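Local coordinates for protein ribonuclease J (Methanolobus psychrophilus R15, PDB 5HAB) that probably degrades RNA exonucleolytically, as a metallo-beta-lactamase-fold hydrolase of the beta-CASP family, and is captured here with bound RNA, at residues V264-S269 and I372-V377. The protein carries 1 engineered substitution. Numbering follows the deposited sequence.
Sequences VTTFAS and IFSANV. With nucleotides of chain D.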
loop_
_atom_site.group_PDB
_atom_site.type_symbol
_atom_site.label_atom_id
_atom_site.label_comp_id
_atom_site.label_asym_id
_atom_site.label_seq_id
_atom_site.Cartn_x
_atom_site.Cartn_y
_atom_site.Cartn_z
ATOM N N VAL B 264 -25.304 -13.888 -8.213
ATOM C CA VAL B 264 -24.012 -13.734 -8.878
ATOM C C VAL B 264 -24.020 -12.481 -9.751
ATOM O O VAL B 264 -25.003 -12.201 -10.435
ATOM C CB VAL B 264 -23.655 -14.975 -9.710
ATOM C CG1 VAL B 264 -22.230 -14.866 -10.243
ATOM C CG2 VAL B 264 -23.822 -16.235 -8.880
ATOM N N THR B 265 -22.925 -11.728 -9.722
ATOM C CA THR B 265 -22.793 -10.560 -10.588
ATOM C C THR B 265 -21.446 -10.561 -11.314
ATOM O O THR B 265 -20.418 -10.932 -10.745
ATOM C CB THR B 265 -22.957 -9.249 -9.802
ATOM O OG1 THR B 265 -22.816 -8.133 -10.692
ATOM C CG2 THR B 265 -21.920 -9.149 -8.686
ATOM N N THR B 266 -21.465 -10.151 -12.578
ATOM C CA THR B 266 -20.264 -10.155 -13.407
ATOM C C THR B 266 -20.432 -9.257 -14.633
ATOM O O THR B 266 -21.480 -8.632 -14.823
ATOM C CB THR B 266 -19.911 -11.584 -13.871
ATOM O OG1 THR B 266 -18.687 -11.566 -14.617
ATOM C CG2 THR B 266 -21.018 -12.150 -14.744
ATOM N N PHE B 267 -19.385 -9.184 -15.452
ATOM C CA PHE B 267 -19.422 -8.416 -16.691
ATOM C C PHE B 267 -20.430 -9.031 -17.650
ATOM O O PHE B 267 -20.316 -10.206 -17.995
ATOM C CB PHE B 267 -18.042 -8.381 -17.357
ATOM C CG PHE B 267 -16.929 -7.948 -16.446
ATOM C CD1 PHE B 267 -16.734 -6.610 -16.159
ATOM C CD2 PHE B 267 -16.075 -8.880 -15.881
ATOM C CE1 PHE B 267 -15.705 -6.204 -15.329
ATOM C CE2 PHE B 267 -15.045 -8.482 -15.045
ATOM C CZ PHE B 267 -14.862 -7.141 -14.768
ATOM N N ALA B 268 -21.397 -8.243 -18.101
ATOM C CA ALA B 268 -22.369 -8.737 -19.070
ATOM C C ALA B 268 -21.667 -9.192 -20.349
ATOM O O ALA B 268 -22.131 -10.105 -21.030
ATOM C CB ALA B 268 -23.404 -7.672 -19.378
ATOM N N SER B 269 -20.530 -8.573 -20.650
ATOM C CA SER B 269 -19.770 -8.899 -21.854
ATOM C C SER B 269 -18.855 -10.111 -21.686
ATOM O O SER B 269 -18.288 -10.593 -22.666
ATOM C CB SER B 269 -18.933 -7.694 -22.296
ATOM O OG SER B 269 -18.076 -7.256 -21.255
ATOM N N ILE B 372 -21.889 -13.122 -4.904
ATOM C CA ILE B 372 -20.633 -13.465 -5.547
ATOM C C ILE B 372 -20.297 -12.480 -6.662
ATOM O O ILE B 372 -20.946 -12.459 -7.711
ATOM C CB ILE B 372 -20.674 -14.900 -6.101
ATOM C CG1 ILE B 372 -20.883 -15.908 -4.970
ATOM C CG2 ILE B 372 -19.403 -15.211 -6.873
ATOM C CD1 ILE B 372 -22.299 -16.420 -4.869
ATOM N N PHE B 373 -19.273 -11.668 -6.419
ATOM C CA PHE B 373 -18.722 -10.775 -7.423
ATOM C C PHE B 373 -17.676 -11.515 -8.246
ATOM O O PHE B 373 -16.532 -11.659 -7.824
ATOM C CB PHE B 373 -18.097 -9.542 -6.770
ATOM C CG PHE B 373 -19.086 -8.643 -6.092
ATOM C CD1 PHE B 373 -19.638 -8.993 -4.870
ATOM C CD2 PHE B 373 -19.446 -7.434 -6.661
ATOM C CE1 PHE B 373 -20.544 -8.164 -4.239
ATOM C CE2 PHE B 373 -20.350 -6.596 -6.033
ATOM C CZ PHE B 373 -20.900 -6.962 -4.821
ATOM N N SER B 374 -18.072 -11.998 -9.417
ATOM C CA SER B 374 -17.125 -12.628 -10.323
ATOM C C SER B 374 -16.456 -11.557 -11.181
ATOM O O SER B 374 -16.638 -11.513 -12.399
ATOM C CB SER B 374 -17.819 -13.660 -11.195
ATOM O OG SER B 374 -16.859 -14.482 -11.814
ATOM N N ALA B 375 -15.695 -10.690 -10.518
ATOM C CA ALA B 375 -15.067 -9.532 -11.141
ATOM C C ALA B 375 -14.140 -8.839 -10.150
ATOM O O ALA B 375 -14.243 -9.038 -8.937
ATOM C CB ALA B 375 -16.119 -8.554 -11.646
ATOM N N ASN B 376 -13.224 -8.034 -10.674
ATOM C CA ASN B 376 -12.340 -7.237 -9.839
ATOM C C ASN B 376 -12.887 -5.827 -9.682
ATOM O O ASN B 376 -13.759 -5.404 -10.441
ATOM C CB ASN B 376 -10.937 -7.182 -10.447
ATOM C CG ASN B 376 -10.911 -6.451 -11.785
ATOM O OD1 ASN B 376 -11.901 -6.445 -12.525
ATOM N ND2 ASN B 376 -9.779 -5.830 -12.099
ATOM N N VAL B 377 -12.372 -5.098 -8.699
ATOM C CA VAL B 377 -12.715 -3.692 -8.554
ATOM C C VAL B 377 -11.738 -2.891 -9.407
ATOM O O VAL B 377 -10.524 -3.028 -9.253
ATOM C CB VAL B 377 -12.666 -3.241 -7.079
ATOM C CG1 VAL B 377 -13.312 -1.867 -6.913
ATOM C CG2 VAL B 377 -13.334 -4.271 -6.180
ATOM O OP3 A D 1 -9.413 -7.846 -14.338
ATOM P P A D 1 -8.894 -7.430 -15.663
ATOM O OP1 A D 1 -9.668 -8.131 -16.719
ATOM O OP2 A D 1 -7.416 -7.564 -15.644
ATOM O "O5'" A D 1 -9.159 -5.872 -15.794
ATOM C "C5'" A D 1 -10.439 -5.308 -15.528
ATOM C "C4'" A D 1 -10.554 -3.933 -16.138
ATOM O "O4'" A D 1 -9.747 -3.010 -15.355
ATOM C "C3'" A D 1 -10.048 -3.836 -17.575
ATOM O "O3'" A D 1 -10.848 -2.932 -18.333
ATOM C "C2'" A D 1 -8.634 -3.284 -17.414
ATOM O "O2'" A D 1 -8.159 -2.559 -18.528
ATOM C "C1'" A D 1 -8.769 -2.397 -16.176
ATOM N N9 A D 1 -7.522 -2.320 -15.405
ATOM C C8 A D 1 -6.666 -3.367 -15.148
ATOM N N7 A D 1 -5.609 -3.040 -14.445
ATOM C C5 A D 1 -5.773 -1.678 -14.226
ATOM C C6 A D 1 -4.984 -0.737 -13.540
ATOM N N6 A D 1 -3.833 -1.041 -12.927
ATOM N N1 A D 1 -5.426 0.541 -13.504
ATOM C C2 A D 1 -6.579 0.842 -14.120
ATOM N N3 A D 1 -7.410 0.046 -14.795
ATOM C C4 A D 1 -6.945 -1.218 -14.814
ATOM P P A D 2 -11.477 -3.427 -19.727
ATOM O OP1 A D 2 -10.453 -4.269 -20.399
ATOM O OP2 A D 2 -12.036 -2.241 -20.423
ATOM O "O5'" A D 2 -12.677 -4.390 -19.304
ATOM C "C5'" A D 2 -14.017 -4.087 -19.668
ATOM C "C4'" A D 2 -14.925 -4.002 -18.466
ATOM O "O4'" A D 2 -14.204 -3.436 -17.341
ATOM C "C3'" A D 2 -16.145 -3.106 -18.627
ATOM O "O3'" A D 2 -17.221 -3.759 -19.281
ATOM C "C2'" A D 2 -16.461 -2.689 -17.195
ATOM O "O2'" A D 2 -17.208 -3.693 -16.527
ATOM C "C1'" A D 2 -15.064 -2.621 -16.574
ATOM N N9 A D 2 -14.510 -1.253 -16.545
ATOM C C8 A D 2 -13.369 -0.808 -17.168
ATOM N N7 A D 2 -13.099 0.455 -16.948
ATOM C C5 A D 2 -14.124 0.870 -16.110
ATOM C C6 A D 2 -14.408 2.113 -15.517
ATOM N N6 A D 2 -13.653 3.204 -15.687
ATOM N N1 A D 2 -15.509 2.193 -14.736
ATOM C C2 A D 2 -16.264 1.096 -14.570
ATOM N N3 A D 2 -16.098 -0.126 -15.073
ATOM C C4 A D 2 -14.995 -0.174 -15.840
ATOM P P A D 3 -17.634 -3.351 -20.780
ATOM O OP1 A D 3 -18.693 -4.286 -21.240
ATOM O OP2 A D 3 -16.393 -3.205 -21.580
ATOM O "O5'" A D 3 -18.273 -1.899 -20.617
ATOM C "C5'" A D 3 -19.582 -1.726 -20.089
ATOM C "C4'" A D 3 -19.557 -1.482 -18.600
ATOM O "O4'" A D 3 -19.147 -0.121 -18.312
ATOM C "C3'" A D 3 -20.885 -1.627 -17.876
ATOM O "O3'" A D 3 -21.215 -2.978 -17.616
ATOM C "C2'" A D 3 -20.670 -0.802 -16.612
ATOM O "O2'" A D 3 -19.943 -1.547 -15.644
ATOM C "C1'" A D 3 -19.772 0.328 -17.126
ATOM N N9 A D 3 -20.517 1.576 -17.393
ATOM C C8 A D 3 -21.046 2.044 -18.572
ATOM N N7 A D 3 -21.647 3.207 -18.454
ATOM C C5 A D 3 -21.501 3.527 -17.109
ATOM C C6 A D 3 -21.915 4.632 -16.336
ATOM N N6 A D 3 -22.592 5.674 -16.826
ATOM N N1 A D 3 -21.603 4.631 -15.020
ATOM C C2 A D 3 -20.924 3.592 -14.519
ATOM N N3 A D 3 -20.482 2.503 -15.141
ATOM C C4 A D 3 -20.807 2.531 -16.447
#
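Thr265 and Phe373 face each other on neighbouring parallel strands of the beta-CASP domain's all-parallel sheet, and the loops that follow both strands reach the bound RNA. Thr265 CG2 lies over one face of the Phe373 ring, displaced toward its rim and 4.0 Å from the centroid, a CH-pi contact. With OG1 anti to the backbone N (chi1 180°), threonine offers this methyl to the ring while its hydroxyl bonds Met342 O on the next strand. Backbone bonds join the pair of strands: Thr265 N to Ile372 O and Ser374 N to Thr265 O, both 2.9 Å. The other sheet face carries two branched aliphatics: Val264 packs against helices 271-283 and 241-253, and Ile372 against the latter. Beyond the strands, the small Ala375 lets the Phe267 ring come close, Ala375 CB lying 3.6 Å from Phe267 CE2. The edge of that ring meets Asn376 OD1 and the 2'-hydroxyl of nucleotide A2 of chain D, the ring and amide planes turned 61° apart. Asn376 brings ND2 within 3.0 Å of OP3 of nucleotide A1 of chain D, at the 5' phosphate. On the same face as Val264 and Ile372, Thr266 OG1 donates a 3.0 Å hydrogen bond to Ser374 O, tilted 25° from the carbonyl plane.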